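Local coordinates for protein immunoreactive 84kD antigen PG93 (Porphyromonas gingivalis, PDB 5M11) that serves as an essential bacterial surface component of the type IX secretion system and binds calcium and zinc ions, at residues 482-486 with 532-536; 588-592 with 603-608; 631-637 with 651-657. One frame throughout, in Å; residues are numbered along the deposited sequence.

Contact 1 of 3, residues 482-486 with 532-536; sequences WVNIL and TIYAM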
ATOM      1  N   TRP A 482      -2.125 -24.438 -16.545  1.00 58.76           N
ATOM      2  CA  TRP A 482      -1.215 -23.439 -17.124  1.00 58.60           C
ATOM      3  C   TRP A 482      -0.374 -22.876 -16.025  1.00 61.20           C
ATOM      4  O   TRP A 482      -0.916 -22.442 -15.004  1.00 59.65           O
ATOM      5  CB  TRP A 482      -1.973 -22.305 -17.861  1.00 56.82           C
ATOM      6  CG  TRP A 482      -2.766 -22.730 -19.071  1.00 58.42           C
ATOM      7  CD1 TRP A 482      -3.629 -23.779 -19.156  1.00 61.47           C
ATOM      8  CD2 TRP A 482      -2.850 -22.041 -20.333  1.00 59.18           C
ATOM      9  NE1 TRP A 482      -4.176 -23.842 -20.419  1.00 62.48           N
ATOM     10  CE2 TRP A 482      -3.745 -22.768 -21.148  1.00 63.85           C
ATOM     11  CE3 TRP A 482      -2.234 -20.894 -20.864  1.00 61.12           C
ATOM     12  CZ2 TRP A 482      -4.038 -22.395 -22.460  1.00 64.51           C
ATOM     13  CZ3 TRP A 482      -2.529 -20.521 -22.161  1.00 64.15           C
ATOM     14  CH2 TRP A 482      -3.413 -21.273 -22.951  1.00 65.63           C
ATOM     15  N   VAL A 483       0.952 -22.934 -16.188  1.00 59.14           N
ATOM     16  CA  VAL A 483       1.891 -22.371 -15.210  1.00 59.07           C
ATOM     17  C   VAL A 483       2.873 -21.473 -15.963  1.00 60.17           C
ATOM     18  O   VAL A 483       3.503 -21.959 -16.892  1.00 60.89           O
ATOM     19  CB  VAL A 483       2.644 -23.419 -14.321  1.00 65.12           C
ATOM     20  CG1 VAL A 483       3.114 -22.784 -13.023  1.00 65.07           C
ATOM     21  CG2 VAL A 483       1.788 -24.638 -14.001  1.00 64.55           C
ATOM     22  N   ASN A 484       3.004 -20.185 -15.568  1.00 55.31           N
ATOM     23  CA  ASN A 484       3.972 -19.245 -16.162  1.00 57.43           C
ATOM     24  C   ASN A 484       5.384 -19.477 -15.584  1.00 63.95           C
ATOM     25  O   ASN A 484       5.506 -19.969 -14.468  1.00 62.07           O
ATOM     26  CB  ASN A 484       3.551 -17.761 -16.006  1.00 56.29           C
ATOM     27  CG  ASN A 484       3.221 -17.252 -14.614  1.00 68.37           C
ATOM     28  OD1 ASN A 484       2.237 -17.642 -13.979  1.00 53.78           O
ATOM     29  ND2 ASN A 484       3.925 -16.225 -14.191  1.00 62.41           N
ATOM     30  N   ILE A 485       6.444 -19.163 -16.360  1.00 65.30           N
ATOM     31  CA  ILE A 485       7.844 -19.335 -15.911  1.00 68.37           C
ATOM     32  C   ILE A 485       8.410 -17.976 -15.514  1.00 74.18           C
ATOM     33  O   ILE A 485       8.560 -17.095 -16.368  1.00 74.84           O
ATOM     34  CB  ILE A 485       8.793 -20.052 -16.943  1.00 74.04           C
ATOM     35  CG1 ILE A 485       8.072 -21.163 -17.785  1.00 73.46           C
ATOM     36  CG2 ILE A 485      10.084 -20.582 -16.273  1.00 76.42           C
ATOM     37  CD1 ILE A 485       7.633 -22.407 -17.121  1.00 80.53           C
ATOM     38  N   LEU A 486       8.712 -17.802 -14.224  1.00 71.28           N
ATOM     39  CA  LEU A 486       9.287 -16.550 -13.755  1.00 72.61           C
ATOM     40  C   LEU A 486      10.811 -16.527 -13.931  1.00 82.19           C
ATOM     41  O   LEU A 486      11.358 -15.450 -14.169  1.00 83.24           O
ATOM     42  CB  LEU A 486       8.925 -16.278 -12.295  1.00 70.81           C
ATOM     43  CG  LEU A 486       7.539 -15.702 -11.997  1.00 71.66           C
ATOM     44  CD1 LEU A 486       7.413 -15.394 -10.535  1.00 70.01           C
ATOM     45  CD2 LEU A 486       7.257 -14.432 -12.797  1.00 74.71           C
ATOM     46  N   THR A 532       8.936 -12.124 -20.078  1.00 76.97           N
ATOM     47  CA  THR A 532       8.368 -12.836 -18.934  1.00 73.42           C
ATOM     48  C   THR A 532       6.857 -12.654 -18.926  1.00 75.08           C
ATOM     49  O   THR A 532       6.387 -11.582 -19.291  1.00 74.90           O
ATOM     50  CB  THR A 532       9.001 -12.357 -17.604  1.00 76.18           C
ATOM     51  OG1 THR A 532      10.427 -12.416 -17.708  1.00 76.36           O
ATOM     52  CG2 THR A 532       8.554 -13.205 -16.400  1.00 70.26           C
ATOM     53  N   ILE A 533       6.107 -13.712 -18.510  1.00 69.29           N
ATOM     54  CA  ILE A 533       4.648 -13.736 -18.325  1.00 65.77           C
ATOM     55  C   ILE A 533       4.390 -13.596 -16.835  1.00 67.22           C
ATOM     56  O   ILE A 533       4.825 -14.449 -16.060  1.00 65.75           O
ATOM     57  CB  ILE A 533       3.994 -15.022 -18.906  1.00 68.02           C
ATOM     58  CG1 ILE A 533       4.360 -15.257 -20.389  1.00 70.57           C
ATOM     59  CG2 ILE A 533       2.470 -15.025 -18.682  1.00 67.12           C
ATOM     60  CD1 ILE A 533       3.895 -14.172 -21.373  1.00 81.09           C
ATOM     61  N   TYR A 534       3.729 -12.506 -16.420  1.00 63.52           N
ATOM     62  CA  TYR A 534       3.521 -12.243 -14.990  1.00 61.51           C
ATOM     63  C   TYR A 534       2.135 -12.598 -14.516  1.00 61.63           C
ATOM     64  O   TYR A 534       1.990 -12.995 -13.362  1.00 59.33           O
ATOM     65  CB  TYR A 534       3.800 -10.770 -14.649  1.00 63.64           C
ATOM     66  CG  TYR A 534       5.173 -10.272 -15.046  1.00 68.63           C
ATOM     67  CD1 TYR A 534       6.317 -10.729 -14.396  1.00 71.73           C
ATOM     68  CD2 TYR A 534       5.325  -9.305 -16.033  1.00 71.92           C
ATOM     69  CE1 TYR A 534       7.583 -10.259 -14.743  1.00 76.01           C
ATOM     70  CE2 TYR A 534       6.588  -8.838 -16.399  1.00 76.60           C
ATOM     71  CZ  TYR A 534       7.715  -9.317 -15.748  1.00 86.59           C
ATOM     72  OH  TYR A 534       8.966  -8.872 -16.105  1.00 92.88           O
ATOM     73  N   ALA A 535       1.126 -12.441 -15.385  1.00 58.47           N
ATOM     74  CA  ALA A 535      -0.269 -12.685 -15.055  1.00 57.46           C
ATOM     75  C   ALA A 535      -0.973 -13.503 -16.115  1.00 64.55           C
ATOM     76  O   ALA A 535      -0.594 -13.422 -17.277  1.00 67.31           O
ATOM     77  CB  ALA A 535      -0.979 -11.355 -14.886  1.00 58.24           C
ATOM     78  N   MET A 536      -2.022 -14.265 -15.713  1.00 60.55           N
ATOM     79  CA  MET A 536      -2.895 -15.130 -16.543  1.00 59.75           C
ATOM     80  C   MET A 536      -4.323 -15.148 -16.014  1.00 60.52           C
ATOM     81  O   MET A 536      -4.501 -15.252 -14.799  1.00 60.11           O
ATOM     82  CB  MET A 536      -2.391 -16.565 -16.548  1.00 62.41           C
ATOM     83  CG  MET A 536      -1.143 -16.753 -17.309  1.00 68.54           C
ATOM     84  SD  MET A 536      -0.594 -18.438 -17.083  1.00 73.72           S
ATOM     85  CE  MET A 536       0.717 -18.383 -18.078  1.00 72.96           C
TER
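This contact lies at the interface between two successive blades of a beta-propeller. Strand 482-485 belongs to the blade that spans 469-517. Strand 533-536 is part of the first, innermost strand of the next blade. Their axes run nearly antiparallel, at 155°, and come within 6.6 Å. The two segments form no strand-to-strand pairing, and side chains fill the space between them.

Asn484 sits at the centre and points toward the second segment. Asn484 ND2 lies 2.7 Å from Ile533 O and gives a weak hydrogen bond, bent to 128°. The other end of this amide is also used: OD1 accepts from the backbone N of Asn472, within the same blade. Asn484, on the second strand of its blade, thus links the innermost strand 469-475 of that blade to the next blade.

Met536 stretches across the gap beside it. Met536 CE is 3.6 Å from Asn484 CB, and Met536 SD is 4.2 Å from Trp482 CB. The side chain of Trp482 also packs on Val544 and Met546 of the following blade. At the other end of the contact, CD2 of Leu486 meets CG2 of Thr532 at 4.0 Å and CD1 of Tyr534 at 4.1 Å. Tyr534 and Ala535 both face Gly547 in a classic beta bulge. Mostly apolar side chains with one buried polar tie join neighbouring blades here, as expected at a beta-propeller interface.

Contact 2 of 3, residues 588-592 with 603-608; sequences VTVTD and VATQGT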
ATOM      1  N   VAL A 588       4.486  -1.837 -21.347  1.00 88.21           N
ATOM      2  CA  VAL A 588       3.909  -1.657 -20.014  1.00 84.27           C
ATOM      3  C   VAL A 588       3.924  -3.020 -19.320  1.00 85.84           C
ATOM      4  O   VAL A 588       3.337  -3.976 -19.845  1.00 84.57           O
ATOM      5  CB  VAL A 588       2.477  -1.067 -20.094  1.00 86.24           C
ATOM      6  CG1 VAL A 588       1.745  -1.195 -18.770  1.00 83.16           C
ATOM      7  CG2 VAL A 588       2.494   0.381 -20.551  1.00 88.92           C
ATOM      8  N   THR A 589       4.591  -3.117 -18.153  1.00 81.27           N
ATOM      9  CA  THR A 589       4.676  -4.364 -17.381  1.00 77.88           C
ATOM     10  C   THR A 589       3.348  -4.588 -16.634  1.00 77.68           C
ATOM     11  O   THR A 589       2.983  -3.812 -15.749  1.00 76.34           O
ATOM     12  CB  THR A 589       5.903  -4.330 -16.475  1.00 83.77           C
ATOM     13  OG1 THR A 589       7.061  -4.294 -17.311  1.00 89.38           O
ATOM     14  CG2 THR A 589       5.983  -5.517 -15.549  1.00 78.36           C
ATOM     15  N   VAL A 590       2.620  -5.642 -17.040  1.00 72.61           N
ATOM     16  CA  VAL A 590       1.319  -6.045 -16.486  1.00 69.54           C
ATOM     17  C   VAL A 590       1.572  -7.098 -15.381  1.00 70.99           C
ATOM     18  O   VAL A 590       2.121  -8.172 -15.654  1.00 70.13           O
ATOM     19  CB  VAL A 590       0.332  -6.546 -17.596  1.00 72.53           C
ATOM     20  CG1 VAL A 590      -0.916  -7.208 -17.003  1.00 69.95           C
ATOM     21  CG2 VAL A 590      -0.066  -5.411 -18.526  1.00 73.54           C
ATOM     22  N   THR A 591       1.169  -6.761 -14.138  1.00 65.45           N
ATOM     23  CA  THR A 591       1.365  -7.564 -12.929  1.00 63.13           C
ATOM     24  C   THR A 591       0.147  -8.471 -12.627  1.00 64.98           C
ATOM     25  O   THR A 591       0.340  -9.609 -12.186  1.00 63.08           O
ATOM     26  CB  THR A 591       1.670  -6.640 -11.756  1.00 65.25           C
ATOM     27  OG1 THR A 591       0.611  -5.698 -11.655  1.00 65.57           O
ATOM     28  CG2 THR A 591       2.973  -5.887 -11.929  1.00 64.27           C
ATOM     29  N   ASP A 592      -1.096  -7.978 -12.850  1.00 61.38           N
ATOM     30  CA  ASP A 592      -2.297  -8.789 -12.608  1.00 58.83           C
ATOM     31  C   ASP A 592      -3.431  -8.462 -13.570  1.00 60.36           C
ATOM     32  O   ASP A 592      -3.493  -7.361 -14.138  1.00 61.27           O
ATOM     33  CB  ASP A 592      -2.808  -8.685 -11.150  1.00 59.74           C
ATOM     34  CG  ASP A 592      -3.344 -10.010 -10.582  1.00 70.03           C
ATOM     35  OD1 ASP A 592      -3.353 -11.026 -11.327  1.00 72.46           O
ATOM     36  OD2 ASP A 592      -3.717 -10.040  -9.388  1.00 69.43           O
ATOM     37  N   VAL A 603      -6.996  -4.493 -15.405  1.00 60.91           N
ATOM     38  CA  VAL A 603      -5.561  -4.692 -15.562  1.00 60.85           C
ATOM     39  C   VAL A 603      -4.731  -3.814 -14.606  1.00 66.37           C
ATOM     40  O   VAL A 603      -4.759  -2.578 -14.702  1.00 68.33           O
ATOM     41  CB  VAL A 603      -5.127  -4.437 -17.016  1.00 65.58           C
ATOM     42  CG1 VAL A 603      -3.652  -4.765 -17.196  1.00 66.10           C
ATOM     43  CG2 VAL A 603      -5.989  -5.224 -18.005  1.00 64.92           C
ATOM     44  N   ALA A 604      -3.958  -4.477 -13.721  1.00 60.23           N
ATOM     45  CA  ALA A 604      -2.976  -3.862 -12.836  1.00 59.51           C
ATOM     46  C   ALA A 604      -1.644  -3.817 -13.555  1.00 66.15           C
ATOM     47  O   ALA A 604      -1.241  -4.812 -14.175  1.00 66.34           O
ATOM     48  CB  ALA A 604      -2.842  -4.668 -11.573  1.00 58.47           C
ATOM     49  N   THR A 605      -0.967  -2.665 -13.493  1.00 64.56           N
ATOM     50  CA  THR A 605       0.333  -2.444 -14.128  1.00 66.69           C
ATOM     51  C   THR A 605       1.398  -1.950 -13.126  1.00 72.11           C
ATOM     52  O   THR A 605       1.088  -1.356 -12.090  1.00 70.08           O
ATOM     53  CB  THR A 605       0.233  -1.427 -15.309  1.00 75.19           C
ATOM     54  OG1 THR A 605       0.200  -0.078 -14.820  1.00 70.06           O
ATOM     55  CG2 THR A 605      -0.929  -1.710 -16.263  1.00 72.40           C
ATOM     56  N   GLN A 606       2.660  -2.156 -13.493  1.00 72.00           N
ATOM     57  CA  GLN A 606       3.814  -1.686 -12.753  1.00 73.83           C
ATOM     58  C   GLN A 606       4.205  -0.337 -13.344  1.00 80.82           C
ATOM     59  O   GLN A 606       4.838  -0.297 -14.395  1.00 83.48           O
ATOM     60  CB  GLN A 606       4.951  -2.725 -12.849  1.00 75.87           C
ATOM     61  CG  GLN A 606       6.237  -2.354 -12.130  1.00 86.74           C
ATOM     62  CD  GLN A 606       6.984  -3.594 -11.714  1.00101.29           C
ATOM     63  OE1 GLN A 606       7.697  -4.222 -12.512  1.00 97.25           O
ATOM     64  NE2 GLN A 606       6.816  -3.981 -10.454  1.00 89.95           N
ATOM     65  N   GLY A 607       3.710   0.738 -12.731  1.00 77.26           N
ATOM     66  CA  GLY A 607       4.018   2.119 -13.093  1.00 79.64           C
ATOM     67  C   GLY A 607       3.058   2.957 -13.919  1.00 83.36           C
ATOM     68  O   GLY A 607       3.362   4.127 -14.167  1.00 87.25           O
ATOM     69  N   THR A 608       1.935   2.410 -14.400  1.00 76.05           N
ATOM     70  CA  THR A 608       1.027   3.232 -15.233  1.00 76.04           C
ATOM     71  C   THR A 608      -0.453   3.184 -14.728  1.00 75.59           C
ATOM     72  O   THR A 608      -1.386   3.542 -15.459  1.00 74.15           O
ATOM     73  CB  THR A 608       1.131   2.857 -16.736  1.00 82.20           C
ATOM     74  OG1 THR A 608       0.696   1.510 -16.940  1.00 81.48           O
ATOM     75  CG2 THR A 608       2.528   3.064 -17.312  1.00 81.15           C
TER
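Residues 589-592 and 603-606 belong to a beta hairpin, held by backbone hydrogen bonds. Gln606 N donates to Thr589 O at 2.8 Å, with a nearly straight angle of 171°. Ala604 N donates to Asp592 O at 3.0 Å. Between these bonds, Ala604 O takes two donors: Thr591 N at 3.1 Å and, weakly, Asp592 N at 3.4 Å. Thr591 and Asp592 thus face one residue, Ala604, which makes a classic beta bulge and shifts the register by one.

The polar side chains bond away from the opposite strand: Thr591 and Asp592 to the next blade, Thr605 within its own turn. Thr591 OG1 is hydrogen-bonded to Ile636 O of the next blade. Asp592 OD2 accepts from Leu639 N and also bonds a glycerol, probably from the crystallisation liquor. Asp592 is a zinc-binding residue of this protein, though no zinc is modelled as bound to it here; a zinc ion lies about 4 Å from its side chain. Thr605 OG1 accepts from Thr608 N at 3.1 Å, an ST motif, and from Thr608 OG1 at 2.7 Å. It also bonds Gly609 O. This secures the turn after the strand, where the backbone angles of Gly607 call for glycine.

Apolar groups gather around the non-hydrogen-bonded pair Val590 and Thr605. CG1 of Val590 touches CG1 of Val603 at 3.7 Å, and CG1 of Val588 touches CG2 of Thr605 at 3.7 Å. An antiparallel pairing of the first two strands is the inner part of a beta-propeller blade; here a classic bulge interrupts it.

Contact 3 of 3, residues 631-637 with 651-657; sequences LLSNNIL and GTADGLM. With CA (calcium ion), chain L.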
ATOM      1  N   LEU A 631      -6.233   6.672  -6.233  1.00 58.30           N
ATOM      2  CA  LEU A 631      -5.288   5.545  -6.270  1.00 56.28           C
ATOM      3  C   LEU A 631      -3.958   5.916  -5.568  1.00 63.07           C
ATOM      4  O   LEU A 631      -3.330   6.940  -5.882  1.00 64.32           O
ATOM      5  CB  LEU A 631      -5.042   5.081  -7.720  1.00 55.91           C
ATOM      6  CG  LEU A 631      -4.192   3.830  -7.946  1.00 59.00           C
ATOM      7  CD1 LEU A 631      -4.956   2.561  -7.624  1.00 57.11           C
ATOM      8  CD2 LEU A 631      -3.738   3.747  -9.369  1.00 60.29           C
ATOM      9  N   LEU A 632      -3.586   5.100  -4.556  1.00 60.19           N
ATOM     10  CA  LEU A 632      -2.416   5.306  -3.683  1.00 60.90           C
ATOM     11  C   LEU A 632      -1.070   5.267  -4.443  1.00 68.85           C
ATOM     12  O   LEU A 632      -0.195   6.094  -4.161  1.00 71.39           O
ATOM     13  CB  LEU A 632      -2.408   4.281  -2.531  1.00 58.12           C
ATOM     14  CG  LEU A 632      -3.399   4.530  -1.388  1.00 60.19           C
ATOM     15  CD1 LEU A 632      -3.472   3.331  -0.460  1.00 57.49           C
ATOM     16  CD2 LEU A 632      -3.024   5.775  -0.584  1.00 64.78           C
ATOM     17  N   SER A 633      -0.911   4.322  -5.391  1.00 64.79           N
ATOM     18  CA  SER A 633       0.316   4.173  -6.159  1.00 66.74           C
ATOM     19  C   SER A 633       0.026   3.686  -7.570  1.00 72.57           C
ATOM     20  O   SER A 633      -0.897   2.888  -7.764  1.00 69.99           O
ATOM     21  CB  SER A 633       1.254   3.196  -5.458  1.00 69.66           C
ATOM     22  OG  SER A 633       2.399   2.889  -6.236  1.00 79.69           O
ATOM     23  N   ASN A 634       0.837   4.143  -8.557  1.00 72.52           N
ATOM     24  CA  ASN A 634       0.734   3.692  -9.955  1.00 72.21           C
ATOM     25  C   ASN A 634       1.328   2.275 -10.112  1.00 73.85           C
ATOM     26  O   ASN A 634       1.108   1.643 -11.144  1.00 72.80           O
ATOM     27  CB  ASN A 634       1.427   4.670 -10.923  1.00 76.84           C
ATOM     28  CG  ASN A 634       0.751   6.016 -11.081  1.00 90.21           C
ATOM     29  OD1 ASN A 634      -0.478   6.137 -11.031  1.00 82.90           O
ATOM     30  ND2 ASN A 634       1.548   7.052 -11.335  1.00 75.14           N
ATOM     31  N   ASN A 635       2.092   1.791  -9.098  1.00 69.77           N
ATOM     32  CA  ASN A 635       2.676   0.456  -9.091  1.00 68.88           C
ATOM     33  C   ASN A 635       1.759  -0.468  -8.264  1.00 71.89           C
ATOM     34  O   ASN A 635       1.752  -0.418  -7.025  1.00 71.31           O
ATOM     35  CB  ASN A 635       4.134   0.470  -8.584  1.00 70.54           C
ATOM     36  CG  ASN A 635       4.853  -0.875  -8.565  1.00 86.87           C
ATOM     37  OD1 ASN A 635       4.349  -1.928  -9.011  1.00 82.15           O
ATOM     38  ND2 ASN A 635       6.067  -0.868  -8.028  1.00 74.12           N
ATOM     39  N   ILE A 636       0.942  -1.272  -8.991  1.00 67.29           N
ATOM     40  CA  ILE A 636      -0.027  -2.229  -8.455  1.00 64.81           C
ATOM     41  C   ILE A 636       0.573  -3.621  -8.564  1.00 67.95           C
ATOM     42  O   ILE A 636       0.984  -4.028  -9.645  1.00 68.80           O
ATOM     43  CB  ILE A 636      -1.409  -2.132  -9.172  1.00 66.79           C
ATOM     44  CG1 ILE A 636      -1.888  -0.666  -9.291  1.00 67.88           C
ATOM     45  CG2 ILE A 636      -2.474  -3.036  -8.475  1.00 65.45           C
ATOM     46  CD1 ILE A 636      -2.971  -0.445 -10.300  1.00 68.89           C
ATOM     47  N   LEU A 637       0.602  -4.347  -7.447  1.00 62.65           N
ATOM     48  CA  LEU A 637       1.203  -5.674  -7.326  1.00 61.42           C
ATOM     49  C   LEU A 637       0.202  -6.808  -7.522  1.00 62.66           C
ATOM     50  O   LEU A 637       0.583  -7.871  -8.030  1.00 60.61           O
ATOM     51  CB  LEU A 637       1.862  -5.800  -5.935  1.00 61.84           C
ATOM     52  CG  LEU A 637       3.334  -5.375  -5.852  1.00 68.95           C
ATOM     53  CD1 LEU A 637       3.502  -3.864  -5.934  1.00 70.68           C
ATOM     54  CD2 LEU A 637       3.973  -5.902  -4.594  1.00 73.05           C
ATOM     55  N   GLY A 651      -4.204  -4.131  -4.603  1.00 47.74           N
ATOM     56  CA  GLY A 651      -2.999  -4.215  -3.797  1.00 49.47           C
ATOM     57  C   GLY A 651      -1.911  -3.344  -4.382  1.00 59.38           C
ATOM     58  O   GLY A 651      -1.164  -3.811  -5.243  1.00 60.88           O
ATOM     59  N   THR A 652      -1.843  -2.055  -3.992  1.00 59.27           N
ATOM     60  CA  THR A 652      -0.789  -1.173  -4.529  1.00 62.00           C
ATOM     61  C   THR A 652       0.485  -1.363  -3.712  1.00 68.38           C
ATOM     62  O   THR A 652       0.442  -1.926  -2.614  1.00 67.10           O
ATOM     63  CB  THR A 652      -1.192   0.332  -4.606  1.00 67.55           C
ATOM     64  OG1 THR A 652      -1.377   0.901  -3.301  1.00 57.67           O
ATOM     65  CG2 THR A 652      -2.401   0.582  -5.491  1.00 66.35           C
ATOM     66  N   ALA A 653       1.612  -0.865  -4.233  1.00 67.99           N
ATOM     67  CA  ALA A 653       2.905  -0.941  -3.547  1.00 70.32           C
ATOM     68  C   ALA A 653       2.865  -0.180  -2.198  1.00 73.50           C
ATOM     69  O   ALA A 653       3.667  -0.460  -1.302  1.00 73.64           O
ATOM     70  CB  ALA A 653       4.002  -0.381  -4.449  1.00 73.81           C
ATOM     71  N   ASP A 654       1.891   0.746  -2.060  1.00 69.27           N
ATOM     72  CA  ASP A 654       1.659   1.568  -0.875  1.00 69.82           C
ATOM     73  C   ASP A 654       0.382   1.141  -0.099  1.00 69.06           C
ATOM     74  O   ASP A 654      -0.171   1.941   0.644  1.00 69.56           O
ATOM     75  CB  ASP A 654       1.587   3.057  -1.270  1.00 74.05           C
ATOM     76  CG  ASP A 654       2.949   3.673  -1.522  1.00 93.68           C
ATOM     77  OD1 ASP A 654       3.586   4.124  -0.542  1.00 97.46           O
ATOM     78  OD2 ASP A 654       3.390   3.684  -2.695  1.00102.39           O
ATOM     79  N   GLY A 655      -0.063  -0.104  -0.260  1.00 61.70           N
ATOM     80  CA  GLY A 655      -1.222  -0.608   0.475  1.00 58.63           C
ATOM     81  C   GLY A 655      -2.499  -0.937  -0.277  1.00 56.55           C
ATOM     82  O   GLY A 655      -2.623  -0.691  -1.477  1.00 53.83           O
ATOM     83  N   LEU A 656      -3.478  -1.461   0.469  1.00 52.75           N
ATOM     84  CA  LEU A 656      -4.768  -1.893  -0.034  1.00 52.16           C
ATOM     85  C   LEU A 656      -5.786  -0.764  -0.201  1.00 61.05           C
ATOM     86  O   LEU A 656      -5.947   0.123   0.644  1.00 62.11           O
ATOM     87  CB  LEU A 656      -5.365  -2.985   0.870  1.00 51.05           C
ATOM     88  CG  LEU A 656      -6.429  -3.889   0.236  1.00 52.42           C
ATOM     89  CD1 LEU A 656      -5.842  -4.717  -0.885  1.00 52.67           C
ATOM     90  CD2 LEU A 656      -7.074  -4.769   1.279  1.00 50.98           C
ATOM     91  N   MET A 657      -6.525  -0.883  -1.303  1.00 59.54           N
ATOM     92  CA  MET A 657      -7.588   0.005  -1.761  1.00 59.31           C
ATOM     93  C   MET A 657      -8.756  -0.814  -2.286  1.00 61.47           C
ATOM     94  O   MET A 657      -8.574  -1.987  -2.633  1.00 58.73           O
ATOM     95  CB  MET A 657      -7.068   0.896  -2.888  1.00 62.05           C
ATOM     96  CG  MET A 657      -6.202   1.986  -2.436  1.00 66.73           C
ATOM     97  SD  MET A 657      -6.141   3.229  -3.730  1.00 71.92           S
ATOM     98  CE  MET A 657      -7.410   4.322  -3.150  1.00 69.32           C
TER
HETATM   99 CA    CA L 811       4.477   5.782  -3.119  1.00 98.95          CA
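The 631-637 segment is loop up to Asn635 and then enters a strand. The 651-657 segment ends one strand, makes a type I turn from Thr652 to Gly655 and starts the next. Ile636 and Thr652 form an antiparallel non-hydrogen-bonded pair, with CA atoms 4.1 Å apart. Ala653 N donates to Asn635 O at 2.8 Å, and Leu637 N to Gly651 O at 2.9 Å, on either side of that pair. Gly655 has backbone angles that call for glycine.

These strands belong to the propeller blade that strand 13-16, near the N-terminus, completes beside strand 655-660. This is the "Velcro" ring closure known from beta-propellers.

Leu632 points into the contact: its CD1 lies 3.6 Å from CG of Met657, and its N gives a weak hydrogen bond to SD of Met657 at 3.3 Å. CD1 of Leu631 packs on CG2 of Thr652 at 3.9 Å. Thr652 OG1 donates to Gly655 O at 2.7 Å within the turn. Ser633 OG accepts from Asn635 N at 3.1 Å, an ST turn. CB of Ser633 sits 3.5 Å from OD2 of Asp654, and that OD2 binds the calcium ion at 2.4 Å.

The three contacts follow one another along the chain and round one propeller. Contact 1 spans two blades, contact 2 lies in the next blade onward, and contact 3 lies in the blade after that. Centres are 14 Å apart between contacts 1 and 2, and 11 Å between contacts 2 and 3. The centres of contacts 1 and 3 are 21 Å apart, without touching. CB of Tyr534 packs on O of Val590 at 3.3 Å. Between contacts 2 and 3, Thr605 O lies 3.1 Å from Ile636 N, a probable hydrogen bond. Adjacent blades thus meet through the first two strands of one and the first of the next, near metal-binding residues such as Asp592.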